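Local structure of Hpr(Ser) kinase (Coxiella burnetii, 3TQF) at residues V65-I70 with D87-Q92; S33-D38 with N140-I145; A25-S30 with I99-P104. The protein probably acts as a bifunctional enzyme that uses ATP to phosphorylate a serine of the carrier protein HPr and can remove that phosphate again. All coordinates share one frame; numbering follows the deposited sequence.

Interaction 1 (V65-I70 with D87-Q92); sequences VANGYI and DAVVNQ
V89 turns its isopropyl group onto the backbone of G68, with both methyls facing the glycine. CG1 lies 4.3 Å from G68 CA, and CG2 reaches the same G68 CA at 4.3 Å from the other arm of the fork. With CG1 anti to the backbone N (chi1 -174°), that methyl is also the one presented to N67. The N67 side chain comes in beside the glycine, and its amide nitrogen ND2 stops 4.5 Å from V89 CG1. V89 CG1 stands well off the plane of the N67 amide, over one side of it, with ND2 and OD1 almost equally near. This is a light van der Waals contact; no hydrogen bond links the two segments.

The segment 65-70 owes its shape to a type II beta turn from A66 to Y69, closed by Y69 N to A66 O at 3.2 Å. N67 and G68 are its two central residues, and G68 takes the positive phi (92°) expected of the third position of such a turn. The turn leads straight into the two-stranded antiparallel sheet of 69-72 and 76-79. Its Y69 side chain starts away from V89 and packs on I77 and D79.

On the other side, 87-92 is the connection from helix 80-84 to strand 92-102. V89 also rests on V80 and P81, while the backbone of G68 is hydrogen-bonded to V80, which brings both partners against the start of that helix. V90 is directed away from the turn; backbone bonds from A88 and V90 to L43 tie this connection to strand 42-45.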
ATOM      1  N   VAL A  65      -1.395   0.907 -30.738  1.00 63.18           N
ATOM      2  CA  VAL A  65      -1.533   2.333 -30.446  1.00 63.60           C
ATOM      3  C   VAL A  65      -1.763   2.549 -28.960  1.00 60.20           C
ATOM      4  O   VAL A  65      -0.989   3.250 -28.310  1.00 60.16           O
ATOM      5  CB  VAL A  65      -2.660   3.017 -31.271  1.00 65.65           C
ATOM      6  CG1 VAL A  65      -2.631   4.528 -31.069  1.00 66.64           C
ATOM      7  CG2 VAL A  65      -2.521   2.683 -32.754  1.00 69.41           C
ATOM      8  N   ALA A  66      -2.831   1.952 -28.433  1.00 57.92           N
ATOM      9  CA  ALA A  66      -3.098   1.943 -26.994  1.00 54.68           C
ATOM     10  C   ALA A  66      -2.201   0.970 -26.235  1.00 52.61           C
ATOM     11  O   ALA A  66      -2.087   1.065 -25.020  1.00 50.71           O
ATOM     12  CB  ALA A  66      -4.558   1.599 -26.733  1.00 53.61           C
ATOM     13  N   ASN A  67      -1.573   0.034 -26.937  1.00 53.42           N
ATOM     14  CA  ASN A  67      -0.764  -0.987 -26.282  1.00 52.03           C
ATOM     15  C   ASN A  67       0.369  -0.397 -25.444  1.00 51.42           C
ATOM     16  O   ASN A  67       1.154   0.417 -25.930  1.00 53.62           O
ATOM     17  CB  ASN A  67      -0.182  -1.961 -27.307  1.00 54.13           C
ATOM     18  CG  ASN A  67       0.284  -3.253 -26.674  1.00 53.30           C
ATOM     19  OD1 ASN A  67      -0.506  -3.979 -26.074  1.00 52.18           O
ATOM     20  ND2 ASN A  67       1.570  -3.548 -26.800  1.00 55.58           N
ATOM     21  N   GLY A  68       0.440  -0.814 -24.182  1.00 48.76           N
ATOM     22  CA  GLY A  68       1.497  -0.377 -23.272  1.00 48.15           C
ATOM     23  C   GLY A  68       1.159   0.844 -22.435  1.00 47.01           C
ATOM     24  O   GLY A  68       1.931   1.213 -21.550  1.00 46.74           O
ATOM     25  N   TYR A  69       0.008   1.465 -22.697  1.00 46.45           N
ATOM     26  CA  TYR A  69      -0.377   2.700 -22.018  1.00 45.95           C
ATOM     27  C   TYR A  69      -1.541   2.506 -21.047  1.00 43.66           C
ATOM     28  O   TYR A  69      -2.455   1.725 -21.306  1.00 42.96           O
ATOM     29  CB  TYR A  69      -0.728   3.775 -23.041  1.00 48.12           C
ATOM     30  CG  TYR A  69       0.448   4.206 -23.883  1.00 50.57           C
ATOM     31  CD1 TYR A  69       1.391   5.100 -23.389  1.00 51.41           C
ATOM     32  CD2 TYR A  69       0.622   3.718 -25.176  1.00 52.06           C
ATOM     33  CE1 TYR A  69       2.473   5.500 -24.160  1.00 54.00           C
ATOM     34  CE2 TYR A  69       1.697   4.113 -25.952  1.00 54.61           C
ATOM     35  CZ  TYR A  69       2.620   5.002 -25.439  1.00 55.50           C
ATOM     36  OH  TYR A  69       3.689   5.394 -26.204  1.00 58.82           O
ATOM     37  N   ILE A  70      -1.477   3.230 -19.929  1.00 42.79           N
ATOM     38  CA  ILE A  70      -2.509   3.241 -18.891  1.00 40.94           C
ATOM     39  C   ILE A  70      -2.857   4.691 -18.601  1.00 41.58           C
ATOM     40  O   ILE A  70      -1.972   5.535 -18.562  1.00 42.80           O
ATOM     41  CB  ILE A  70      -1.988   2.608 -17.576  1.00 39.45           C
ATOM     42  CG1 ILE A  70      -2.020   1.088 -17.656  1.00 38.82           C
ATOM     43  CG2 ILE A  70      -2.809   3.054 -16.369  1.00 38.58           C
ATOM     44  CD1 ILE A  70      -1.572   0.410 -16.357  1.00 38.05           C
ATOM     45  N   ASP A  87       9.428  -6.297 -20.011  1.00 52.53           N
ATOM     46  CA  ASP A  87       8.741  -7.490 -19.490  1.00 50.54           C
ATOM     47  C   ASP A  87       7.484  -7.180 -18.661  1.00 47.04           C
ATOM     48  O   ASP A  87       6.799  -8.099 -18.223  1.00 45.42           O
ATOM     49  CB  ASP A  87       9.709  -8.346 -18.655  1.00 51.63           C
ATOM     50  CG  ASP A  87      10.933  -8.806 -19.448  1.00 55.93           C
ATOM     51  OD1 ASP A  87      10.954  -8.643 -20.691  1.00 58.02           O
ATOM     52  OD2 ASP A  87      11.882  -9.332 -18.823  1.00 57.96           O
ATOM     53  N   ALA A  88       7.187  -5.900 -18.441  1.00 46.22           N
ATOM     54  CA  ALA A  88       5.993  -5.488 -17.688  1.00 43.48           C
ATOM     55  C   ALA A  88       4.712  -5.498 -18.530  1.00 42.41           C
ATOM     56  O   ALA A  88       3.615  -5.366 -17.990  1.00 40.11           O
ATOM     57  CB  ALA A  88       6.204  -4.102 -17.090  1.00 43.45           C
ATOM     58  N   VAL A  89       4.856  -5.634 -19.848  1.00 44.26           N
ATOM     59  CA  VAL A  89       3.712  -5.698 -20.760  1.00 43.89           C
ATOM     60  C   VAL A  89       3.789  -6.941 -21.647  1.00 45.13           C
ATOM     61  O   VAL A  89       4.872  -7.393 -22.017  1.00 47.08           O
ATOM     62  CB  VAL A  89       3.641  -4.453 -21.667  1.00 45.23           C
ATOM     63  CG1 VAL A  89       2.374  -4.475 -22.505  1.00 44.92           C
ATOM     64  CG2 VAL A  89       3.701  -3.183 -20.835  1.00 44.70           C
ATOM     65  N   VAL A  90       2.619  -7.476 -21.985  1.00 44.30           N
ATOM     66  CA  VAL A  90       2.493  -8.656 -22.835  1.00 45.60           C
ATOM     67  C   VAL A  90       1.429  -8.380 -23.889  1.00 46.03           C
ATOM     68  O   VAL A  90       0.434  -7.717 -23.600  1.00 44.37           O
ATOM     69  CB  VAL A  90       2.135  -9.901 -21.982  1.00 44.28           C
ATOM     70  CG1 VAL A  90       1.021 -10.701 -22.610  1.00 44.51           C
ATOM     71  CG2 VAL A  90       3.376 -10.764 -21.746  1.00 45.64           C
ATOM     72  N   ASN A  91       1.640  -8.869 -25.110  1.00 48.53           N
ATOM     73  CA  ASN A  91       0.715  -8.565 -26.215  1.00 49.74           C
ATOM     74  C   ASN A  91      -0.557  -9.425 -26.228  1.00 48.60           C
ATOM     75  O   ASN A  91      -1.586  -8.992 -26.749  1.00 48.98           O
ATOM     76  CB  ASN A  91       1.423  -8.593 -27.581  1.00 53.29           C
ATOM     77  CG  ASN A  91       1.926  -9.975 -27.973  1.00 55.71           C
ATOM     78  OD1 ASN A  91       1.910 -10.914 -27.176  1.00 55.41           O
ATOM     79  ND2 ASN A  91       2.381 -10.100 -29.216  1.00 59.45           N
ATOM     80  N   GLN A  92      -0.488 -10.626 -25.659  1.00 47.54           N
ATOM     81  CA  GLN A  92      -1.675 -11.467 -25.501  1.00 46.54           C
ATOM     82  C   GLN A  92      -1.506 -12.525 -24.411  1.00 44.85           C
ATOM     83  O   GLN A  92      -0.400 -12.782 -23.943  1.00 44.95           O
ATOM     84  CB  GLN A  92      -2.050 -12.140 -26.828  1.00 49.33           C
ATOM     85  CG  GLN A  92      -0.938 -12.935 -27.480  1.00 52.34           C
ATOM     86  CD  GLN A  92      -1.434 -13.796 -28.625  1.00 55.64           C
ATOM     87  OE1 GLN A  92      -1.729 -13.300 -29.714  1.00 57.96           O
ATOM     88  NE2 GLN A  92      -1.521 -15.100 -28.387  1.00 56.56           N
TER

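Interaction 2 (S33-D38 with N140-I145); sequences SLALID and NLPLLI
A35 and P142 meet where two helices cross: the methyl CB of A35 points at the proline ring and lies 3.3 Å from P142 CG, with P142 CB a little farther at 3.8 Å. L36, the next residue, covers the carbonyl end of the same proline, its CD2 coming to 3.7 Å from P142 O. The other branch of the fork goes one turn along, where L36 CD1 packs 4.3 Å from I145 CG2. With CG beside the backbone N and anti to the carbonyl carbon (chi1 -72°), the leucine leans towards the facing helix although its CB bond runs across the line to that helix. All these contacts are apolar or van der Waals.

The segment axes approach to 9.3 Å at a crossing angle of -70°, so the interface is short and centred on P142. N140 occupies the N-cap, and its carbonyl accepts the first-turn bond from L144 N at 3.1 Å. P142, lacking an N-H, fits this opening turn without loss of a bond. L32 of helix 29-38 extends the contact, touching L141, P142 and I145.

Other copies of the protein close in as well: A35 and D38 pack on L143 of the third subunit, whose R39 forms a salt bridge with D38, while N140 touches A35 of the second subunit. Within the chain, L36 also packs on L12 and I14 of strand 10-14, and I37 on V80 and F84 of helix 80-84.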
ATOM      1  N   SER A  33      -4.346  -1.629 -11.562  1.00 31.48           N
ATOM      2  CA  SER A  33      -3.442  -2.168 -12.580  1.00 31.44           C
ATOM      3  C   SER A  33      -2.012  -1.729 -12.294  1.00 31.83           C
ATOM      4  O   SER A  33      -1.116  -2.561 -12.204  1.00 31.84           O
ATOM      5  CB  SER A  33      -3.852  -1.724 -13.987  1.00 32.18           C
ATOM      6  OG  SER A  33      -5.032  -2.386 -14.417  1.00 32.29           O
ATOM      7  N   LEU A  34      -1.816  -0.425 -12.122  1.00 32.48           N
ATOM      8  CA  LEU A  34      -0.499   0.125 -11.821  1.00 33.49           C
ATOM      9  C   LEU A  34       0.128  -0.571 -10.615  1.00 33.23           C
ATOM     10  O   LEU A  34       1.266  -1.029 -10.683  1.00 33.70           O
ATOM     11  CB  LEU A  34      -0.587   1.638 -11.563  1.00 34.67           C
ATOM     12  CG  LEU A  34       0.745   2.407 -11.506  1.00 36.19           C
ATOM     13  CD1 LEU A  34       1.480   2.326 -12.831  1.00 36.36           C
ATOM     14  CD2 LEU A  34       0.527   3.865 -11.112  1.00 37.05           C
ATOM     15  N   ALA A  35      -0.619  -0.660  -9.519  1.00 32.83           N
ATOM     16  CA  ALA A  35      -0.124  -1.300  -8.297  1.00 32.95           C
ATOM     17  C   ALA A  35       0.265  -2.760  -8.539  1.00 32.54           C
ATOM     18  O   ALA A  35       1.299  -3.214  -8.056  1.00 33.14           O
ATOM     19  CB  ALA A  35      -1.154  -1.203  -7.192  1.00 32.71           C
ATOM     20  N   LEU A  36      -0.554  -3.484  -9.299  1.00 31.70           N
ATOM     21  CA  LEU A  36      -0.233  -4.860  -9.663  1.00 31.47           C
ATOM     22  C   LEU A  36       1.031  -4.948 -10.527  1.00 32.58           C
ATOM     23  O   LEU A  36       1.835  -5.862 -10.345  1.00 33.18           O
ATOM     24  CB  LEU A  36      -1.419  -5.520 -10.364  1.00 30.67           C
ATOM     25  CG  LEU A  36      -2.598  -5.851  -9.442  1.00 29.90           C
ATOM     26  CD1 LEU A  36      -3.840  -6.159 -10.250  1.00 29.38           C
ATOM     27  CD2 LEU A  36      -2.262  -7.014  -8.525  1.00 29.46           C
ATOM     28  N   ILE A  37       1.216  -4.000 -11.449  1.00 33.23           N
ATOM     29  CA  ILE A  37       2.458  -3.935 -12.238  1.00 34.61           C
ATOM     30  C   ILE A  37       3.661  -3.749 -11.308  1.00 35.56           C
ATOM     31  O   ILE A  37       4.710  -4.354 -11.513  1.00 36.42           O
ATOM     32  CB  ILE A  37       2.463  -2.770 -13.286  1.00 35.55           C
ATOM     33  CG1 ILE A  37       1.280  -2.855 -14.259  1.00 34.90           C
ATOM     34  CG2 ILE A  37       3.768  -2.765 -14.083  1.00 37.32           C
ATOM     35  CD1 ILE A  37       1.093  -4.208 -14.897  1.00 35.31           C
ATOM     36  N   ASP A  38       3.487  -2.912 -10.287  1.00 35.58           N
ATOM     37  CA  ASP A  38       4.537  -2.597  -9.316  1.00 36.92           C
ATOM     38  C   ASP A  38       4.899  -3.803  -8.455  1.00 36.90           C
ATOM     39  O   ASP A  38       6.016  -3.895  -7.961  1.00 38.29           O
ATOM     40  CB  ASP A  38       4.092  -1.426  -8.427  1.00 37.14           C
ATOM     41  CG  ASP A  38       5.176  -0.959  -7.472  1.00 39.08           C
ATOM     42  OD1 ASP A  38       6.271  -0.579  -7.939  1.00 40.82           O
ATOM     43  OD2 ASP A  38       4.927  -0.965  -6.248  1.00 38.96           O
ATOM     44  N   ASN A 140      -5.238  -2.488   1.177  1.00 43.93           N
ATOM     45  CA  ASN A 140      -4.213  -3.023   0.291  1.00 42.19           C
ATOM     46  C   ASN A 140      -4.836  -3.932  -0.757  1.00 40.05           C
ATOM     47  O   ASN A 140      -4.484  -5.103  -0.875  1.00 39.71           O
ATOM     48  CB  ASN A 140      -3.110  -3.736   1.089  1.00 43.15           C
ATOM     49  CG  ASN A 140      -1.730  -3.625   0.427  1.00 43.65           C
ATOM     50  OD1 ASN A 140      -1.590  -3.706  -0.808  1.00 42.61           O
ATOM     51  ND2 ASN A 140      -0.701  -3.435   1.256  1.00 45.79           N
ATOM     52  N   LEU A 141      -5.749  -3.356  -1.534  1.00 39.03           N
ATOM     53  CA  LEU A 141      -6.451  -4.065  -2.611  1.00 37.30           C
ATOM     54  C   LEU A 141      -5.530  -4.812  -3.588  1.00 35.68           C
ATOM     55  O   LEU A 141      -5.875  -5.905  -4.026  1.00 35.32           O
ATOM     56  CB  LEU A 141      -7.356  -3.091  -3.376  1.00 37.21           C
ATOM     57  CG  LEU A 141      -8.224  -3.653  -4.504  1.00 36.46           C
ATOM     58  CD1 LEU A 141      -9.180  -4.711  -3.994  1.00 36.47           C
ATOM     59  CD2 LEU A 141      -8.988  -2.524  -5.178  1.00 37.26           C
ATOM     60  N   PRO A 142      -4.367  -4.236  -3.942  1.00 35.08           N
ATOM     61  CA  PRO A 142      -3.474  -4.985  -4.828  1.00 33.94           C
ATOM     62  C   PRO A 142      -3.057  -6.322  -4.240  1.00 33.79           C
ATOM     63  O   PRO A 142      -3.072  -7.336  -4.942  1.00 33.34           O
ATOM     64  CB  PRO A 142      -2.260  -4.066  -4.964  1.00 34.42           C
ATOM     65  CG  PRO A 142      -2.796  -2.709  -4.728  1.00 35.22           C
ATOM     66  CD  PRO A 142      -3.860  -2.876  -3.690  1.00 35.92           C
ATOM     67  N   LEU A 143      -2.701  -6.324  -2.959  1.00 34.40           N
ATOM     68  CA  LEU A 143      -2.306  -7.555  -2.283  1.00 34.57           C
ATOM     69  C   LEU A 143      -3.487  -8.514  -2.207  1.00 34.12           C
ATOM     70  O   LEU A 143      -3.314  -9.720  -2.334  1.00 34.17           O
ATOM     71  CB  LEU A 143      -1.774  -7.256  -0.880  1.00 36.07           C
ATOM     72  CG  LEU A 143      -1.348  -8.457  -0.033  1.00 37.01           C
ATOM     73  CD1 LEU A 143      -0.118  -9.119  -0.610  1.00 36.66           C
ATOM     74  CD2 LEU A 143      -1.104  -8.028   1.398  1.00 38.81           C
ATOM     75  N   LEU A 144      -4.683  -7.975  -2.002  1.00 33.90           N
ATOM     76  CA  LEU A 144      -5.873  -8.802  -1.880  1.00 33.97           C
ATOM     77  C   LEU A 144      -6.197  -9.496  -3.192  1.00 32.84           C
ATOM     78  O   LEU A 144      -6.467 -10.694  -3.219  1.00 33.09           O
ATOM     79  CB  LEU A 144      -7.066  -7.963  -1.410  1.00 34.84           C
ATOM     80  CG  LEU A 144      -6.922  -7.306  -0.028  1.00 35.80           C
ATOM     81  CD1 LEU A 144      -8.233  -6.672   0.397  1.00 36.51           C
ATOM     82  CD2 LEU A 144      -6.447  -8.301   1.006  1.00 35.85           C
ATOM     83  N   ILE A 145      -6.145  -8.737  -4.280  1.00 32.01           N
ATOM     84  CA  ILE A 145      -6.407  -9.264  -5.616  1.00 31.02           C
ATOM     85  C   ILE A 145      -5.329 -10.256  -6.045  1.00 30.74           C
ATOM     86  O   ILE A 145      -5.631 -11.275  -6.653  1.00 30.83           O
ATOM     87  CB  ILE A 145      -6.513  -8.122  -6.639  1.00 30.53           C
ATOM     88  CG1 ILE A 145      -7.765  -7.283  -6.360  1.00 30.89           C
ATOM     89  CG2 ILE A 145      -6.550  -8.663  -8.073  1.00 30.28           C
ATOM     90  CD1 ILE A 145      -9.066  -7.993  -6.658  1.00 31.27           C
TER

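Interaction 3 (A25-S30 with I99-P104); sequences ANIGKS and ISLVKP. With PO4 (phosphate ion), chain C.
K29 and L101 touch through their aliphatic parts, K29 CG lying 4.3 Å from L101 CD1. Followed outward, the lysine curls round the bound phosphate: CB is 3.2 Å from phosphate O1, CG and CD stay beside that same oxygen, and the chain then bends at chi3 (-73°), bringing CE back to 3.2 Å from O1. The tip does not bond to the anion; NZ is turned past it to the carbonyl O of G23.

I27 supplies the rest of the contact. Its CG1 branch ends in CD1, 4.1 Å from L101 CB, and its CG2 methyl lies 3.9 Å from K103 CE. The two branches of I27 thus divide between L101, in strand 92-102, and K103, just past its end, and the I27 side chain crosses each at a slant.

The phosphate, probably from the crystallisation liquor, is gripped mainly by backbone amides. K29 N gives O1 the shortest bond, 2.7 Å and fairly straight at 162°, and S30 N reaches O4 at 2.9 Å and 166°. N26 N bonds O2 and G28 N bonds O3, with weak additional bonds from I27 N and G28 N to O1. G28 is the N-cap of helix 29-38, so the anion sits at the helix's N-terminal end, where the dipole should favour negative charge. A strand, a glycine-containing loop with a lysine and serine, and a helix whose amides wrap a phosphate are the hallmarks of a P-loop (Walker A), consistent with the ATP site expected of HPr kinase/phosphatases.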
ATOM      1  N   ALA A  25     -17.428   2.972 -12.607  1.00 46.61           N
ATOM      2  CA  ALA A  25     -16.471   4.017 -12.959  1.00 46.37           C
ATOM      3  C   ALA A  25     -15.905   4.683 -11.703  1.00 46.31           C
ATOM      4  O   ALA A  25     -16.596   4.813 -10.689  1.00 47.42           O
ATOM      5  CB  ALA A  25     -17.119   5.051 -13.861  1.00 48.70           C
ATOM      6  N   ASN A  26     -14.636   5.076 -11.787  1.00 45.23           N
ATOM      7  CA  ASN A  26     -13.973   5.881 -10.759  1.00 45.53           C
ATOM      8  C   ASN A  26     -13.953   5.214  -9.377  1.00 44.49           C
ATOM      9  O   ASN A  26     -14.384   5.791  -8.380  1.00 45.86           O
ATOM     10  CB  ASN A  26     -14.606   7.285 -10.700  1.00 48.45           C
ATOM     11  CG  ASN A  26     -13.702   8.319 -10.018  1.00 50.10           C
ATOM     12  OD1 ASN A  26     -12.543   8.040  -9.679  1.00 49.37           O
ATOM     13  ND2 ASN A  26     -14.235   9.526  -9.818  1.00 53.45           N
ATOM     14  N   ILE A  27     -13.445   3.987  -9.345  1.00 42.17           N
ATOM     15  CA  ILE A  27     -13.224   3.255  -8.097  1.00 41.34           C
ATOM     16  C   ILE A  27     -11.756   2.859  -7.896  1.00 39.55           C
ATOM     17  O   ILE A  27     -11.415   2.295  -6.865  1.00 39.33           O
ATOM     18  CB  ILE A  27     -14.110   1.988  -8.016  1.00 41.06           C
ATOM     19  CG1 ILE A  27     -13.733   0.973  -9.107  1.00 39.28           C
ATOM     20  CG2 ILE A  27     -15.581   2.366  -8.118  1.00 43.25           C
ATOM     21  CD1 ILE A  27     -14.607  -0.259  -9.129  1.00 39.18           C
ATOM     22  N   GLY A  28     -10.895   3.151  -8.871  1.00 38.85           N
ATOM     23  CA  GLY A  28      -9.467   2.855  -8.767  1.00 37.65           C
ATOM     24  C   GLY A  28      -8.997   1.613  -9.511  1.00 36.26           C
ATOM     25  O   GLY A  28      -8.017   0.987  -9.103  1.00 35.38           O
ATOM     26  N   LYS A  29      -9.689   1.256 -10.596  1.00 36.36           N
ATOM     27  CA  LYS A  29      -9.312   0.111 -11.428  1.00 35.18           C
ATOM     28  C   LYS A  29      -7.952   0.309 -12.080  1.00 34.69           C
ATOM     29  O   LYS A  29      -7.082  -0.551 -11.983  1.00 33.89           O
ATOM     30  CB  LYS A  29     -10.340  -0.123 -12.532  1.00 35.90           C
ATOM     31  CG  LYS A  29     -11.705  -0.591 -12.059  1.00 36.98           C
ATOM     32  CD  LYS A  29     -12.686  -0.720 -13.231  1.00 38.34           C
ATOM     33  CE  LYS A  29     -13.126   0.645 -13.740  1.00 40.58           C
ATOM     34  NZ  LYS A  29     -14.095   0.570 -14.866  1.00 43.40           N
ATOM     35  N   SER A  30      -7.777   1.433 -12.764  1.00 35.66           N
ATOM     36  CA  SER A  30      -6.498   1.745 -13.416  1.00 35.90           C
ATOM     37  C   SER A  30      -5.371   1.892 -12.393  1.00 35.37           C
ATOM     38  O   SER A  30      -4.225   1.535 -12.662  1.00 35.00           O
ATOM     39  CB  SER A  30      -6.613   3.020 -14.254  1.00 37.62           C
ATOM     40  OG  SER A  30      -7.373   2.790 -15.433  1.00 39.13           O
ATOM     41  N   ILE A  99     -12.579 -11.028 -12.512  1.00 32.36           N
ATOM     42  CA  ILE A  99     -12.916 -10.460 -11.210  1.00 32.21           C
ATOM     43  C   ILE A  99     -13.758  -9.209 -11.403  1.00 32.95           C
ATOM     44  O   ILE A  99     -13.409  -8.325 -12.179  1.00 32.41           O
ATOM     45  CB  ILE A  99     -11.667 -10.107 -10.385  1.00 31.07           C
ATOM     46  CG1 ILE A  99     -10.834 -11.358 -10.108  1.00 30.41           C
ATOM     47  CG2 ILE A  99     -12.065  -9.454  -9.068  1.00 31.10           C
ATOM     48  CD1 ILE A  99      -9.501 -11.061  -9.479  1.00 29.59           C
ATOM     49  N   SER A 100     -14.872  -9.151 -10.685  1.00 34.51           N
ATOM     50  CA  SER A 100     -15.799  -8.034 -10.749  1.00 35.79           C
ATOM     51  C   SER A 100     -15.788  -7.323  -9.401  1.00 36.08           C
ATOM     52  O   SER A 100     -16.284  -7.863  -8.414  1.00 36.92           O
ATOM     53  CB  SER A 100     -17.200  -8.545 -11.077  1.00 37.70           C
ATOM     54  OG  SER A 100     -18.095  -7.474 -11.281  1.00 39.54           O
ATOM     55  N   LEU A 101     -15.207  -6.122  -9.367  1.00 35.67           N
ATOM     56  CA  LEU A 101     -15.080  -5.346  -8.134  1.00 36.05           C
ATOM     57  C   LEU A 101     -16.409  -4.701  -7.805  1.00 38.58           C
ATOM     58  O   LEU A 101     -16.924  -3.920  -8.593  1.00 39.53           O
ATOM     59  CB  LEU A 101     -14.018  -4.259  -8.286  1.00 35.01           C
ATOM     60  CG  LEU A 101     -12.584  -4.706  -8.589  1.00 32.71           C
ATOM     61  CD1 LEU A 101     -11.719  -3.493  -8.848  1.00 31.39           C
ATOM     62  CD2 LEU A 101     -12.013  -5.544  -7.454  1.00 31.72           C
ATOM     63  N   VAL A 102     -16.951  -5.028  -6.635  1.00 40.33           N
ATOM     64  CA  VAL A 102     -18.289  -4.605  -6.238  1.00 43.31           C
ATOM     65  C   VAL A 102     -18.233  -3.797  -4.952  1.00 44.91           C
ATOM     66  O   VAL A 102     -17.415  -4.076  -4.080  1.00 44.24           O
ATOM     67  CB  VAL A 102     -19.199  -5.825  -6.006  1.00 44.66           C
ATOM     68  CG1 VAL A 102     -20.583  -5.393  -5.533  1.00 47.62           C
ATOM     69  CG2 VAL A 102     -19.299  -6.653  -7.276  1.00 43.95           C
ATOM     70  N   LYS A 103     -19.106  -2.798  -4.840  1.00 47.63           N
ATOM     71  CA  LYS A 103     -19.211  -2.001  -3.623  1.00 49.76           C
ATOM     72  C   LYS A 103     -19.852  -2.885  -2.558  1.00 51.84           C
ATOM     73  O   LYS A 103     -20.847  -3.555  -2.836  1.00 53.44           O
ATOM     74  CB  LYS A 103     -20.074  -0.756  -3.844  1.00 52.27           C
ATOM     75  CG  LYS A 103     -19.628   0.162  -4.992  1.00 51.72           C
ATOM     76  CD  LYS A 103     -18.714   1.289  -4.536  1.00 51.93           C
ATOM     77  CE  LYS A 103     -18.554   2.338  -5.635  1.00 52.12           C
ATOM     78  NZ  LYS A 103     -19.764   3.198  -5.787  1.00 55.09           N
ATOM     79  N   PRO A 104     -19.288  -2.899  -1.339  1.00 52.43           N
ATOM     80  CA  PRO A 104     -19.794  -3.750  -0.265  1.00 54.47           C
ATOM     81  C   PRO A 104     -21.311  -3.742  -0.097  1.00 58.14           C
ATOM     82  O   PRO A 104     -21.898  -4.794   0.148  1.00 59.32           O
ATOM     83  CB  PRO A 104     -19.117  -3.169   0.972  1.00 55.17           C
ATOM     84  CG  PRO A 104     -17.822  -2.664   0.470  1.00 52.26           C
ATOM     85  CD  PRO A 104     -18.060  -2.192  -0.934  1.00 51.10           C
TER
HETATM   86  P   PO4 C 201     -10.986   3.806 -12.512  1.00 45.15           P
HETATM   87  O1  PO4 C 201     -11.654   2.668 -11.786  1.00 44.24           O
HETATM   88  O2  PO4 C 201     -12.015   4.558 -13.328  1.00 47.11           O
HETATM   89  O3  PO4 C 201     -10.342   4.718 -11.495  1.00 45.93           O
HETATM   90  O4  PO4 C 201      -9.916   3.259 -13.422  1.00 44.26           O

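In the fold
From the N terminus, the loop 25-30 comes first and waits for strand 92-102 before interaction 3 closes. Helix 29-38 then supplies 33-38, whose partner 140-145 lies beyond that strand, so interactions 2 and 3 cross along the chain. Interaction 1 opens and closes between them, at 65-70 and 87-92, and is nested within both larger loops. It joins the turn before the two-stranded sheet to the connection after helix 80-84; interaction 2 joins helices 29-38 and 141-165, and interaction 3 joins the phosphate-binding loop to strand 92-102 of the main sheet. They also touch directly: I70 meets S33, A88 meets I37, and I145 packs on I99 and L101.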